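Local coordinates for flagellar brake protein YcgR (PDB 5KEC) that binds the second messenger c-di-GMP and, as the transcriptional activator MrkH, probably switches on type 3 fimbriae genes linked to biofilm formation, at residues I30-N35 and H63-L68; A81-D86 and A97-E102; D122-G127 and N134-I139; S160-L165 and D181-N186. One frame throughout, in Å; residues are numbered along the deposited sequence.

Contacts 1 and 2 belong to the curled antiparallel sheet of the N-terminal YcgR-like domain, and contacts 3 and 4 to the second sheet. Contact 1 is the buried one, its aromatic core touching contact 2 where Phe67 meets Phe98; contact 2 lies further out and is shaped by a bulge. Contacts 3 and 4 share a sheet through neighbouring strands 124-128 and 164-171, and pack together at Cys125 and Leu182. Contact 3 relies on a glycine beneath a tyrosine ring, whereas contact 4 turns polar at its exposed end. Asn35, in the loop after strand 29-34, touches Lys185 of contact 4, so the two halves of the chain come together there.

Contact 1 (I30-N35 and H63-L68); sequences IEIFFN and HKIRFL
Glu31 and Leu68 form a hydrogen-bonded antiparallel pair between strands 30-34 and 64-68, whose axes approach to 4.7 Å at 155°; Glu31 N donates to Leu68 O at 2.6 Å, and Leu68 N returns a more bent bond to Glu31 O. Ile32 and Phe67 follow as a non-hydrogen-bonded pair with side chains lying side by side. The CG2 methyl of Ile32, anti to its backbone N, sits 3.8 Å from Phe67 CE1 and also touches Ile65, while Ile30 CD1 comes within 3.6 Å of Phe67 CD1. Beta-branched isoleucines suit this place, since they favour extended backbone and offer methyls to a flat neighbour. Phe67 also meets Phe51 and Phe98 edge-to-face, which puts this face in the aromatic core of the YcgR-like domain, in whose curled antiparallel sheet strand 37-46 flanks one of the two strands and strand 74-87 the other. On the other face, Phe33 turns its ring edge to Leu68, CE2 lying 4.2 Å from Leu68 CB. Between the strands, Phe33 N bonds Arg66 O at 3.0 Å, and beyond that bond a water bridges them: it donates to Phe33 O at 2.7 Å and accepts from Arg66 N at 3.0 Å. Glu31 packs its CB beside that of Leu68 and extends its chain so that the carboxylate is shared out: OE2 bonds Ser38 and forms a salt bridge with Arg110, and OE1 bonds His70. Arg110 and His70 both contact c-di-GMP in another structure of this protein, which is consistent with a second-shell role for Glu31 in positioning them.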
loop_
_atom_site.group_PDB
_atom_site.type_symbol
_atom_site.label_atom_id
_atom_site.label_comp_id
_atom_site.label_asym_id
_atom_site.label_seq_id
_atom_site.Cartn_x
_atom_site.Cartn_y
_atom_site.Cartn_z
ATOM N N ILE B 30 -12.414 4.232 11.156
ATOM C CA ILE B 30 -11.320 4.580 10.262
ATOM C C ILE B 30 -10.438 3.351 10.090
ATOM O O ILE B 30 -10.063 2.697 11.071
ATOM C CB ILE B 30 -10.536 5.828 10.760
ATOM C CG1 ILE B 30 -9.446 6.230 9.760
ATOM C CG2 ILE B 30 -9.964 5.618 12.163
ATOM C CD1 ILE B 30 -8.823 7.578 10.066
ATOM N N GLU B 31 -10.159 2.998 8.840
ATOM C CA GLU B 31 -9.292 1.862 8.556
ATOM C C GLU B 31 -7.902 2.332 8.139
ATOM O O GLU B 31 -7.762 3.132 7.217
ATOM C CB GLU B 31 -9.894 0.978 7.468
ATOM C CG GLU B 31 -9.189 -0.358 7.312
ATOM C CD GLU B 31 -10.012 -1.368 6.532
ATOM O OE1 GLU B 31 -11.064 -0.987 5.975
ATOM O OE2 GLU B 31 -9.607 -2.550 6.485
ATOM N N ILE B 32 -6.883 1.825 8.826
ATOM C CA ILE B 32 -5.497 2.204 8.574
ATOM C C ILE B 32 -4.743 1.024 7.983
ATOM O O ILE B 32 -4.687 -0.045 8.596
ATOM C CB ILE B 32 -4.797 2.597 9.887
ATOM C CG1 ILE B 32 -5.735 3.434 10.762
ATOM C CG2 ILE B 32 -3.477 3.307 9.606
ATOM C CD1 ILE B 32 -5.171 3.756 12.140
ATOM N N PHE B 33 -4.170 1.213 6.798
ATOM C CA PHE B 33 -3.401 0.159 6.146
ATOM C C PHE B 33 -1.909 0.444 6.240
ATOM O O PHE B 33 -1.468 1.563 5.992
ATOM C CB PHE B 33 -3.770 0.044 4.663
ATOM C CG PHE B 33 -5.207 -0.286 4.414
ATOM C CD1 PHE B 33 -5.648 -1.599 4.459
ATOM C CD2 PHE B 33 -6.118 0.714 4.115
ATOM C CE1 PHE B 33 -6.976 -1.904 4.221
ATOM C CE2 PHE B 33 -7.450 0.410 3.876
ATOM C CZ PHE B 33 -7.876 -0.900 3.931
ATOM N N PHE B 34 -1.136 -0.569 6.605
ATOM C CA PHE B 34 0.315 -0.501 6.456
ATOM C C PHE B 34 0.878 -1.890 6.235
ATOM O O PHE B 34 0.609 -2.808 7.010
ATOM C CB PHE B 34 0.987 0.186 7.651
ATOM C CG PHE B 34 0.395 -0.180 8.980
ATOM C CD1 PHE B 34 0.987 -1.141 9.777
ATOM C CD2 PHE B 34 -0.748 0.447 9.437
ATOM C CE1 PHE B 34 0.446 -1.475 10.997
ATOM C CE2 PHE B 34 -1.293 0.118 10.658
ATOM C CZ PHE B 34 -0.694 -0.845 11.439
ATOM N N ASN B 35 1.638 -2.041 5.155
ATOM C CA ASN B 35 2.249 -3.317 4.823
ATOM C C ASN B 35 1.212 -4.433 4.676
ATOM O O ASN B 35 0.411 -4.433 3.745
ATOM C CB ASN B 35 3.290 -3.683 5.885
ATOM C CG ASN B 35 4.275 -2.553 6.152
ATOM O OD1 ASN B 35 4.642 -1.809 5.241
ATOM N ND2 ASN B 35 4.703 -2.419 7.405
ATOM N N HIS B 63 6.420 8.284 5.913
ATOM C CA HIS B 63 5.808 7.676 4.742
ATOM C C HIS B 63 4.303 7.920 4.765
ATOM O O HIS B 63 3.681 7.895 5.825
ATOM C CB HIS B 63 6.111 6.175 4.720
ATOM C CG HIS B 63 5.567 5.462 3.522
ATOM N ND1 HIS B 63 5.891 5.820 2.231
ATOM C CD2 HIS B 63 4.725 4.406 3.420
ATOM C CE1 HIS B 63 5.268 5.016 1.385
ATOM N NE2 HIS B 63 4.554 4.151 2.081
ATOM N N LYS B 64 3.725 8.177 3.597
ATOM C CA LYS B 64 2.281 8.358 3.486
ATOM C C LYS B 64 1.543 7.053 3.788
ATOM O O LYS B 64 1.855 6.006 3.219
ATOM C CB LYS B 64 1.906 8.864 2.089
ATOM C CG LYS B 64 2.151 10.349 1.867
ATOM C CD LYS B 64 1.192 11.199 2.683
ATOM C CE LYS B 64 1.250 12.660 2.267
ATOM N NZ LYS B 64 0.835 12.863 0.848
ATOM N N ILE B 65 0.567 7.123 4.686
ATOM C CA ILE B 65 -0.211 5.951 5.069
ATOM C C ILE B 65 -1.602 5.988 4.434
ATOM O O ILE B 65 -2.230 7.043 4.358
ATOM C CB ILE B 65 -0.340 5.851 6.607
ATOM C CG1 ILE B 65 1.034 5.981 7.269
ATOM C CG2 ILE B 65 -1.002 4.549 7.013
ATOM C CD1 ILE B 65 2.033 4.940 6.807
ATOM N N ARG B 66 -2.077 4.836 3.974
ATOM C CA ARG B 66 -3.410 4.738 3.385
ATOM C C ARG B 66 -4.505 4.622 4.449
ATOM O O ARG B 66 -4.411 3.805 5.370
ATOM C CB ARG B 66 -3.487 3.551 2.420
ATOM C CG ARG B 66 -3.323 3.929 0.956
ATOM C CD ARG B 66 -4.634 4.431 0.362
ATOM N NE ARG B 66 -5.282 3.409 -0.457
ATOM C CZ ARG B 66 -4.926 3.130 -1.706
ATOM N NH1 ARG B 66 -3.928 3.795 -2.271
ATOM N NH2 ARG B 66 -5.563 2.187 -2.388
ATOM N N PHE B 67 -5.541 5.448 4.313
ATOM C CA PHE B 67 -6.683 5.401 5.216
ATOM C C PHE B 67 -7.987 5.210 4.461
ATOM O O PHE B 67 -8.097 5.552 3.277
ATOM C CB PHE B 67 -6.797 6.693 6.020
ATOM C CG PHE B 67 -5.666 6.921 6.974
ATOM C CD1 PHE B 67 -5.808 6.623 8.319
ATOM C CD2 PHE B 67 -4.464 7.449 6.530
ATOM C CE1 PHE B 67 -4.764 6.843 9.202
ATOM C CE2 PHE B 67 -3.430 7.664 7.407
ATOM C CZ PHE B 67 -3.581 7.357 8.743
ATOM N N LEU B 68 -8.977 4.684 5.176
ATOM C CA LEU B 68 -10.334 4.590 4.683
ATOM C C LEU B 68 -11.280 4.965 5.822
ATOM O O LEU B 68 -11.313 4.304 6.858
ATOM C CB LEU B 68 -10.610 3.167 4.205
ATOM C CG LEU B 68 -11.549 2.952 3.023
ATOM C CD1 LEU B 68 -11.121 3.797 1.836
ATOM C CD2 LEU B 68 -11.568 1.479 2.650
HETATM O O HOH W 1 -0.310 2.371 3.737
#

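Contact 2 (A81-D86 and A97-E102); sequences ALTKHD and AFSLPE
Ala97 O is gripped by two consecutive backbone donors, Thr83 N at 2.7 Å and Lys84 N at 3.3 Å, both nearly straight, the second clearly longer. Ala97 N replies to Lys84 O at 2.9 Å, standing above the plane of that carbonyl. Two residues of one strand thus face one of the other, a classic beta bulge in the hairpin of strands 74-87 and 94-99; Thr83, with psi near -40°, takes the helix-like turn of backbone that the extra residue demands. Before the bulge the pairing is regular, and Ser99 N bonds Ala81 O at 3.0 Å. On the face of Leu82 and Phe98, the phenyl CE1 lies 3.8 Å from Leu82 CB, and Phe98 goes on to meet the Phe51 ring in the core. The face of Lys84 and Ala97 is more polar. The small Ala97 puts its CB 3.8 Å from Lys84 CB, and the lysine chain, extended beyond CG, carries its ammonium away to a salt bridge with Glu50. The same carboxylate takes a hydrogen bond from Thr83 OG1, while Thr83 CG2 presses to 3.1 Å from Ser99 OG.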
loop_
_atom_site.group_PDB
_atom_site.type_symbol
_atom_site.label_atom_id
_atom_site.label_comp_id
_atom_site.label_asym_id
_atom_site.label_seq_id
_atom_site.Cartn_x
_atom_site.Cartn_y
_atom_site.Cartn_z
ATOM N N ALA B 81 0.574 11.549 6.159
ATOM C CA ALA B 81 1.851 11.257 6.782
ATOM C C ALA B 81 1.775 11.504 8.284
ATOM O O ALA B 81 1.067 12.399 8.748
ATOM C CB ALA B 81 2.957 12.106 6.154
ATOM N N LEU B 82 2.518 10.698 9.030
ATOM C CA LEU B 82 2.593 10.816 10.475
ATOM C C LEU B 82 3.476 12.005 10.824
ATOM O O LEU B 82 4.561 12.163 10.264
ATOM C CB LEU B 82 3.171 9.523 11.052
ATOM C CG LEU B 82 3.178 9.236 12.552
ATOM C CD1 LEU B 82 3.487 7.764 12.763
ATOM C CD2 LEU B 82 4.186 10.105 13.286
ATOM N N THR B 83 3.009 12.844 11.741
ATOM C CA THR B 83 3.768 14.021 12.149
ATOM C C THR B 83 4.317 13.874 13.568
ATOM O O THR B 83 5.450 14.266 13.847
ATOM C CB THR B 83 2.917 15.302 12.075
ATOM O OG1 THR B 83 1.845 15.222 13.022
ATOM C CG2 THR B 83 2.346 15.482 10.676
ATOM N N LYS B 84 3.506 13.309 14.458
ATOM C CA LYS B 84 3.882 13.157 15.861
ATOM C C LYS B 84 3.451 11.795 16.381
ATOM O O LYS B 84 2.542 11.170 15.831
ATOM C CB LYS B 84 3.213 14.236 16.715
ATOM C CG LYS B 84 3.336 15.646 16.174
ATOM C CD LYS B 84 2.322 16.571 16.831
ATOM C CE LYS B 84 2.341 17.953 16.196
ATOM N NZ LYS B 84 1.217 18.794 16.687
ATOM N N HIS B 85 4.094 11.338 17.447
ATOM C CA HIS B 85 3.647 10.125 18.123
ATOM C C HIS B 85 4.238 10.022 19.518
ATOM O O HIS B 85 5.402 10.351 19.738
ATOM C CB HIS B 85 3.988 8.875 17.305
ATOM C CG HIS B 85 5.364 8.337 17.557
ATOM N ND1 HIS B 85 6.373 8.408 16.620
ATOM C CD2 HIS B 85 5.893 7.712 18.634
ATOM C CE1 HIS B 85 7.466 7.853 17.113
ATOM N NE2 HIS B 85 7.202 7.422 18.334
ATOM N N ASP B 86 3.423 9.568 20.462
ATOM C CA ASP B 86 3.880 9.347 21.828
ATOM C C ASP B 86 2.855 8.523 22.590
ATOM O O ASP B 86 1.952 7.943 21.995
ATOM C CB ASP B 86 4.145 10.675 22.544
ATOM C CG ASP B 86 2.972 11.629 22.457
ATOM O OD1 ASP B 86 2.003 11.454 23.229
ATOM O OD2 ASP B 86 3.027 12.561 21.625
ATOM N N ALA B 97 -0.307 11.391 15.553
ATOM C CA ALA B 97 -0.852 12.562 14.886
ATOM C C ALA B 97 -0.464 12.536 13.412
ATOM O O ALA B 97 0.708 12.386 13.069
ATOM C CB ALA B 97 -0.365 13.838 15.551
ATOM N N PHE B 98 -1.461 12.661 12.544
ATOM C CA PHE B 98 -1.244 12.672 11.105
ATOM C C PHE B 98 -1.659 14.033 10.564
ATOM O O PHE B 98 -2.586 14.650 11.079
ATOM C CB PHE B 98 -2.082 11.579 10.427
ATOM C CG PHE B 98 -1.628 10.175 10.729
ATOM C CD1 PHE B 98 -0.714 9.537 9.905
ATOM C CD2 PHE B 98 -2.136 9.486 11.818
ATOM C CE1 PHE B 98 -0.298 8.248 10.173
ATOM C CE2 PHE B 98 -1.723 8.202 12.097
ATOM C CZ PHE B 98 -0.803 7.577 11.271
ATOM N N SER B 99 -0.969 14.514 9.539
ATOM C CA SER B 99 -1.392 15.743 8.883
ATOM C C SER B 99 -2.718 15.491 8.189
ATOM O O SER B 99 -2.930 14.419 7.629
ATOM C CB SER B 99 -0.354 16.208 7.861
ATOM O OG SER B 99 0.711 16.895 8.493
ATOM N N LEU B 100 -3.616 16.467 8.230
ATOM C CA LEU B 100 -4.870 16.330 7.508
ATOM C C LEU B 100 -4.553 16.134 6.038
ATOM O O LEU B 100 -3.638 16.760 5.508
ATOM C CB LEU B 100 -5.763 17.555 7.707
ATOM C CG LEU B 100 -6.596 17.597 8.993
ATOM C CD1 LEU B 100 -7.306 18.934 9.119
ATOM C CD2 LEU B 100 -7.602 16.446 9.038
ATOM N N PRO B 101 -5.300 15.246 5.378
ATOM C CA PRO B 101 -5.086 15.019 3.950
ATOM C C PRO B 101 -5.451 16.278 3.183
ATOM O O PRO B 101 -6.279 17.066 3.647
ATOM C CB PRO B 101 -6.077 13.899 3.626
ATOM C CG PRO B 101 -7.164 14.061 4.646
ATOM C CD PRO B 101 -6.461 14.498 5.894
ATOM N N GLU B 102 -4.836 16.466 2.025
ATOM C CA GLU B 102 -5.091 17.645 1.214
ATOM C C GLU B 102 -5.998 17.246 0.068
ATOM O O GLU B 102 -6.445 18.079 -0.710
ATOM C CB GLU B 102 -3.776 18.227 0.697
ATOM C CG GLU B 102 -2.872 18.755 1.799
ATOM C CD GLU B 102 -1.450 18.993 1.330
ATOM O OE1 GLU B 102 -0.923 18.152 0.572
ATOM O OE2 GLU B 102 -0.860 20.025 1.719
#

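Contact 3 (D122-G127 and N134-I139); sequences DFYCRG and NYLFDI
Tyr135 has its CG between its own backbone N and carbonyl carbon (chi1 63°), and with chi2 at 72° setting its turn, the ring lies over Gly127. The hairpin of strands 124-128 and 134-142 belongs to the second sheet, whose sequence carries the DxSxxG signature of PilZ domains just beyond Ile139. Gly127 CA lies 3.9 Å from the centroid of the Tyr135 ring, a CH-pi contact; glycine suits the place because it puts no side chain beneath the ring and accepts a fully extended backbone that is hard for other residues. Next along this face, Cys125 pairs with Phe137, Cys125 N to Phe137 O and Phe137 N to Cys125 O both measuring 2.8 Å, and the small Cys125 SG fits 4.2 Å from Tyr135 CE1. Phe123 CB and Ile139 CB close the row at 3.8 Å, near Leu149 and Leu172. The opposite face is more open. There the exposed Leu136 is partly covered by Tyr124, its CD1 3.9 Å from Tyr124 CB. Tyr124 and Asp138, whose polar ends suit this face, lie side by side with ring and carboxylate planes 87° apart; OD1 of Asp138 comes 3.0 Å from Tyr124 CE1, approaching the ring obliquely.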
loop_
_atom_site.group_PDB
_atom_site.type_symbol
_atom_site.label_atom_id
_atom_site.label_comp_id
_atom_site.label_asym_id
_atom_site.label_seq_id
_atom_site.Cartn_x
_atom_site.Cartn_y
_atom_site.Cartn_z
ATOM N N ASP B 122 4.618 -13.934 -18.390
ATOM C CA ASP B 122 6.010 -14.296 -18.135
ATOM C C ASP B 122 6.783 -13.092 -17.597
ATOM O O ASP B 122 7.632 -12.542 -18.288
ATOM C CB ASP B 122 6.665 -14.757 -19.440
ATOM C CG ASP B 122 7.131 -16.200 -19.390
ATOM O OD1 ASP B 122 6.784 -16.918 -18.428
ATOM O OD2 ASP B 122 7.840 -16.619 -20.330
ATOM N N PHE B 123 6.482 -12.679 -16.372
ATOM C CA PHE B 123 7.122 -11.507 -15.791
ATOM C C PHE B 123 8.202 -11.949 -14.819
ATOM O O PHE B 123 7.994 -12.872 -14.038
ATOM C CB PHE B 123 6.097 -10.638 -15.058
ATOM C CG PHE B 123 5.048 -10.023 -15.956
ATOM C CD1 PHE B 123 5.218 -9.979 -17.330
ATOM C CD2 PHE B 123 3.892 -9.483 -15.411
ATOM C CE1 PHE B 123 4.256 -9.399 -18.148
ATOM C CE2 PHE B 123 2.923 -8.907 -16.219
ATOM C CZ PHE B 123 3.105 -8.861 -17.591
ATOM N N TYR B 124 9.353 -11.285 -14.864
ATOM C CA TYR B 124 10.464 -11.625 -13.980
ATOM C C TYR B 124 11.074 -10.348 -13.414
ATOM O O TYR B 124 10.802 -9.249 -13.909
ATOM C CB TYR B 124 11.539 -12.426 -14.733
ATOM C CG TYR B 124 11.088 -13.785 -15.226
ATOM C CD1 TYR B 124 11.256 -14.921 -14.444
ATOM C CD2 TYR B 124 10.496 -13.934 -16.480
ATOM C CE1 TYR B 124 10.843 -16.169 -14.892
ATOM C CE2 TYR B 124 10.079 -15.176 -16.936
ATOM C CZ TYR B 124 10.254 -16.290 -16.137
ATOM O OH TYR B 124 9.847 -17.529 -16.584
ATOM N N CYS B 125 11.878 -10.492 -12.368
ATOM C CA CYS B 125 12.647 -9.374 -11.833
ATOM C C CYS B 125 14.104 -9.788 -11.705
ATOM O O CYS B 125 14.421 -10.783 -11.042
ATOM C CB CYS B 125 12.114 -8.946 -10.471
ATOM S SG CYS B 125 13.115 -7.676 -9.666
ATOM N N ARG B 126 14.993 -9.033 -12.342
ATOM C CA ARG B 126 16.406 -9.376 -12.315
ATOM C C ARG B 126 17.194 -8.194 -11.787
ATOM O O ARG B 126 16.687 -7.077 -11.737
ATOM C CB ARG B 126 16.905 -9.751 -13.714
ATOM C CG ARG B 126 17.293 -8.549 -14.561
ATOM C CD ARG B 126 17.650 -8.962 -15.979
ATOM N NE ARG B 126 17.379 -7.889 -16.934
ATOM C CZ ARG B 126 18.303 -7.073 -17.427
ATOM N NH1 ARG B 126 19.570 -7.209 -17.062
ATOM N NH2 ARG B 126 17.960 -6.123 -18.289
ATOM N N GLY B 127 18.439 -8.447 -11.404
ATOM C CA GLY B 127 19.280 -7.423 -10.816
ATOM C C GLY B 127 20.469 -8.048 -10.113
ATOM O O GLY B 127 20.705 -9.251 -10.221
ATOM N N ASN B 134 24.165 -11.936 -8.936
ATOM C CA ASN B 134 22.943 -11.878 -9.735
ATOM C C ASN B 134 21.764 -12.524 -9.007
ATOM O O ASN B 134 21.913 -13.569 -8.374
ATOM C CB ASN B 134 23.151 -12.591 -11.078
ATOM C CG ASN B 134 24.061 -11.819 -12.022
ATOM O OD1 ASN B 134 23.977 -10.596 -12.118
ATOM N ND2 ASN B 134 24.933 -12.536 -12.727
ATOM N N TYR B 135 20.598 -11.890 -9.080
ATOM C CA TYR B 135 19.371 -12.545 -8.641
ATOM C C TYR B 135 18.312 -12.510 -9.724
ATOM O O TYR B 135 18.318 -11.644 -10.599
ATOM C CB TYR B 135 18.816 -11.934 -7.353
ATOM C CG TYR B 135 18.402 -10.487 -7.468
ATOM C CD1 TYR B 135 17.262 -10.114 -8.181
ATOM C CD2 TYR B 135 19.141 -9.493 -6.847
ATOM C CE1 TYR B 135 16.889 -8.788 -8.279
ATOM C CE2 TYR B 135 18.773 -8.170 -6.934
ATOM C CZ TYR B 135 17.650 -7.819 -7.647
ATOM O OH TYR B 135 17.299 -6.490 -7.728
ATOM N N LEU B 136 17.393 -13.457 -9.639
ATOM C CA LEU B 136 16.278 -13.532 -10.565
ATOM C C LEU B 136 15.054 -13.954 -9.776
ATOM O O LEU B 136 15.135 -14.862 -8.950
ATOM C CB LEU B 136 16.569 -14.552 -11.667
ATOM C CG LEU B 136 15.416 -14.788 -12.639
ATOM C CD1 LEU B 136 15.016 -13.488 -13.301
ATOM C CD2 LEU B 136 15.804 -15.833 -13.678
ATOM N N PHE B 137 13.928 -13.287 -10.012
ATOM C CA PHE B 137 12.684 -13.654 -9.348
ATOM C C PHE B 137 11.548 -13.778 -10.351
ATOM O O PHE B 137 11.489 -13.023 -11.320
ATOM C CB PHE B 137 12.294 -12.602 -8.309
ATOM C CG PHE B 137 13.257 -12.476 -7.155
ATOM C CD1 PHE B 137 13.233 -13.386 -6.114
ATOM C CD2 PHE B 137 14.149 -11.416 -7.091
ATOM C CE1 PHE B 137 14.105 -13.261 -5.046
ATOM C CE2 PHE B 137 15.018 -11.283 -6.025
ATOM C CZ PHE B 137 14.998 -12.208 -5.003
ATOM N N ASP B 138 10.648 -14.732 -10.120
ATOM C CA ASP B 138 9.368 -14.738 -10.808
ATOM C C ASP B 138 8.488 -13.678 -10.171
ATOM O O ASP B 138 8.366 -13.618 -8.946
ATOM C CB ASP B 138 8.680 -16.099 -10.679
ATOM C CG ASP B 138 9.234 -17.131 -11.640
ATOM O OD1 ASP B 138 10.418 -17.016 -12.031
ATOM O OD2 ASP B 138 8.483 -18.060 -12.003
ATOM N N ILE B 139 7.874 -12.838 -10.992
ATOM C CA ILE B 139 6.882 -11.896 -10.485
ATOM C C ILE B 139 5.533 -12.612 -10.463
ATOM O O ILE B 139 4.903 -12.796 -11.506
ATOM C CB ILE B 139 6.808 -10.635 -11.357
ATOM C CG1 ILE B 139 8.154 -9.915 -11.339
ATOM C CG2 ILE B 139 5.688 -9.700 -10.876
ATOM C CD1 ILE B 139 8.166 -8.630 -12.131
#

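Contact 4 (S160-L165 and D181-N186); sequences SHNALL and DLVVKN
Leu165 and Leu182 satisfy each other's backbone in a hydrogen-bonded antiparallel pair, Leu165 N to Leu182 O at 2.7 Å and Leu182 N to Leu165 O at 2.8 Å. The ladder continues with Val184 N bonding Ala163 O at 2.8 Å, and then leaves regular strand geometry, for Ser160 to Ala163 form a type II beta turn. Asn162 occupies the third turn position with a positive phi of 65°, a left-handed conformation that asparagine tolerates better than most residues, and there its N bonds Val184 O at 2.7 Å. Its side chain is used as well: OD1 accepts from Lys185 NZ at 2.8 Å, the ammonium lying in the plane of the amide carbonyl. His161 has CG anti to its backbone N (chi1 177°); its ND1 donates to Lys185 O at 3.0 Å, and that oxygen lies close to the ring plane. Apolar groups fill the remainder: Leu165 and Val184 pack inward, while Leu164 CD1 is pressed tightly to 3.4 Å from Val183 CG2. Asp181 at the far end uses OD1 on the backbone N of Asn167. This hairpin of strands 164-171 and 177-193 lies beside strand 199-210, against which Lys185 and Asn186 form a classic bulge facing Ser206. Asn186 and Ser206 contact different c-di-GMP molecules in another structure; the turn thus holds the carbonyls of Val184 and Lys185 close to residues that bind the ligand. ND1 carries the proton used in the bond to Lys185 O, and the ammonium of Lys185, with NZ 4.8 Å from His161 NE2, might disfavour a second one on this exposed ring.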
loop_
_atom_site.group_PDB
_atom_site.type_symbol
_atom_site.label_atom_id
_atom_site.label_comp_id
_atom_site.label_asym_id
_atom_site.label_seq_id
_atom_site.Cartn_x
_atom_site.Cartn_y
_atom_site.Cartn_z
ATOM N N SER B 160 16.099 -8.945 4.116
ATOM C CA SER B 160 15.553 -8.679 5.441
ATOM C C SER B 160 14.490 -7.591 5.357
ATOM O O SER B 160 14.429 -6.851 4.378
ATOM C CB SER B 160 16.662 -8.272 6.411
ATOM O OG SER B 160 17.138 -6.965 6.136
ATOM N N HIS B 161 13.659 -7.485 6.386
ATOM C CA HIS B 161 12.585 -6.503 6.380
ATOM C C HIS B 161 13.108 -5.090 6.106
ATOM O O HIS B 161 14.106 -4.658 6.682
ATOM C CB HIS B 161 11.805 -6.549 7.692
ATOM C CG HIS B 161 10.725 -5.517 7.784
ATOM N ND1 HIS B 161 9.491 -5.677 7.190
ATOM C CD2 HIS B 161 10.698 -4.306 8.385
ATOM C CE1 HIS B 161 8.750 -4.612 7.429
ATOM N NE2 HIS B 161 9.458 -3.763 8.152
ATOM N N ASN B 162 12.420 -4.385 5.210
ATOM C CA ASN B 162 12.813 -3.044 4.784
ATOM C C ASN B 162 14.138 -2.992 4.034
ATOM O O ASN B 162 14.630 -1.909 3.713
ATOM C CB ASN B 162 12.828 -2.064 5.958
ATOM C CG ASN B 162 11.471 -1.444 6.210
ATOM O OD1 ASN B 162 10.671 -1.372 5.253
ATOM N ND2 ASN B 162 11.204 -1.029 7.356
ATOM N N ALA B 163 14.721 -4.150 3.754
ATOM C CA ALA B 163 15.910 -4.172 2.919
ATOM C C ALA B 163 15.541 -3.567 1.571
ATOM O O ALA B 163 14.389 -3.641 1.131
ATOM C CB ALA B 163 16.438 -5.586 2.748
ATOM N N LEU B 164 16.520 -2.958 0.925
ATOM C CA LEU B 164 16.291 -2.296 -0.340
ATOM C C LEU B 164 16.966 -3.060 -1.468
ATOM O O LEU B 164 18.143 -3.410 -1.379
ATOM C CB LEU B 164 16.839 -0.873 -0.276
ATOM C CG LEU B 164 16.316 0.122 -1.307
ATOM C CD1 LEU B 164 14.849 0.414 -1.049
ATOM C CD2 LEU B 164 17.132 1.400 -1.259
ATOM N N LEU B 165 16.212 -3.320 -2.527
ATOM C CA LEU B 165 16.775 -3.851 -3.759
ATOM C C LEU B 165 16.839 -2.711 -4.761
ATOM O O LEU B 165 15.834 -2.359 -5.384
ATOM C CB LEU B 165 15.907 -4.981 -4.312
ATOM C CG LEU B 165 15.715 -6.214 -3.432
ATOM C CD1 LEU B 165 14.764 -7.212 -4.096
ATOM C CD2 LEU B 165 17.054 -6.858 -3.119
ATOM N N ASP B 181 13.334 0.628 -7.743
ATOM C CA ASP B 181 13.849 0.214 -6.444
ATOM C C ASP B 181 12.754 -0.498 -5.658
ATOM O O ASP B 181 11.601 -0.056 -5.632
ATOM C CB ASP B 181 14.375 1.417 -5.670
ATOM C CG ASP B 181 15.464 2.144 -6.418
ATOM O OD1 ASP B 181 16.363 1.463 -6.957
ATOM O OD2 ASP B 181 15.409 3.389 -6.495
ATOM N N LEU B 182 13.109 -1.616 -5.040
ATOM C CA LEU B 182 12.136 -2.384 -4.279
ATOM C C LEU B 182 12.479 -2.371 -2.797
ATOM O O LEU B 182 13.642 -2.480 -2.417
ATOM C CB LEU B 182 12.072 -3.826 -4.780
ATOM C CG LEU B 182 11.782 -4.032 -6.266
ATOM C CD1 LEU B 182 11.993 -5.494 -6.640
ATOM C CD2 LEU B 182 10.377 -3.570 -6.615
ATOM N N VAL B 183 11.454 -2.245 -1.966
ATOM C CA VAL B 183 11.624 -2.356 -0.526
ATOM C C VAL B 183 11.015 -3.674 -0.076
ATOM O O VAL B 183 9.813 -3.890 -0.212
ATOM C CB VAL B 183 10.935 -1.199 0.215
ATOM C CG1 VAL B 183 11.002 -1.411 1.723
ATOM C CG2 VAL B 183 11.565 0.139 -0.180
ATOM N N VAL B 184 11.855 -4.565 0.433
ATOM C CA VAL B 184 11.405 -5.863 0.904
ATOM C C VAL B 184 10.521 -5.682 2.133
ATOM O O VAL B 184 10.913 -5.023 3.091
ATOM C CB VAL B 184 12.606 -6.768 1.239
ATOM C CG1 VAL B 184 12.134 -8.103 1.822
ATOM C CG2 VAL B 184 13.456 -6.987 -0.003
ATOM N N LYS B 185 9.322 -6.254 2.096
ATOM C CA LYS B 185 8.368 -6.099 3.194
ATOM C C LYS B 185 8.149 -7.386 3.974
ATOM O O LYS B 185 8.015 -7.361 5.196
ATOM C CB LYS B 185 7.019 -5.588 2.681
ATOM C CG LYS B 185 7.004 -4.108 2.353
ATOM C CD LYS B 185 7.416 -3.308 3.568
ATOM C CE LYS B 185 7.555 -1.833 3.258
ATOM N NZ LYS B 185 8.034 -1.087 4.459
ATOM N N ASN B 186 8.105 -8.508 3.265
ATOM C CA ASN B 186 7.762 -9.777 3.892
ATOM C C ASN B 186 8.290 -10.971 3.110
ATOM O O ASN B 186 8.178 -11.021 1.889
ATOM C CB ASN B 186 6.243 -9.884 4.043
ATOM C CG ASN B 186 5.833 -10.531 5.347
ATOM O OD1 ASN B 186 5.790 -9.878 6.391
ATOM N ND2 ASN B 186 5.516 -11.820 5.294
#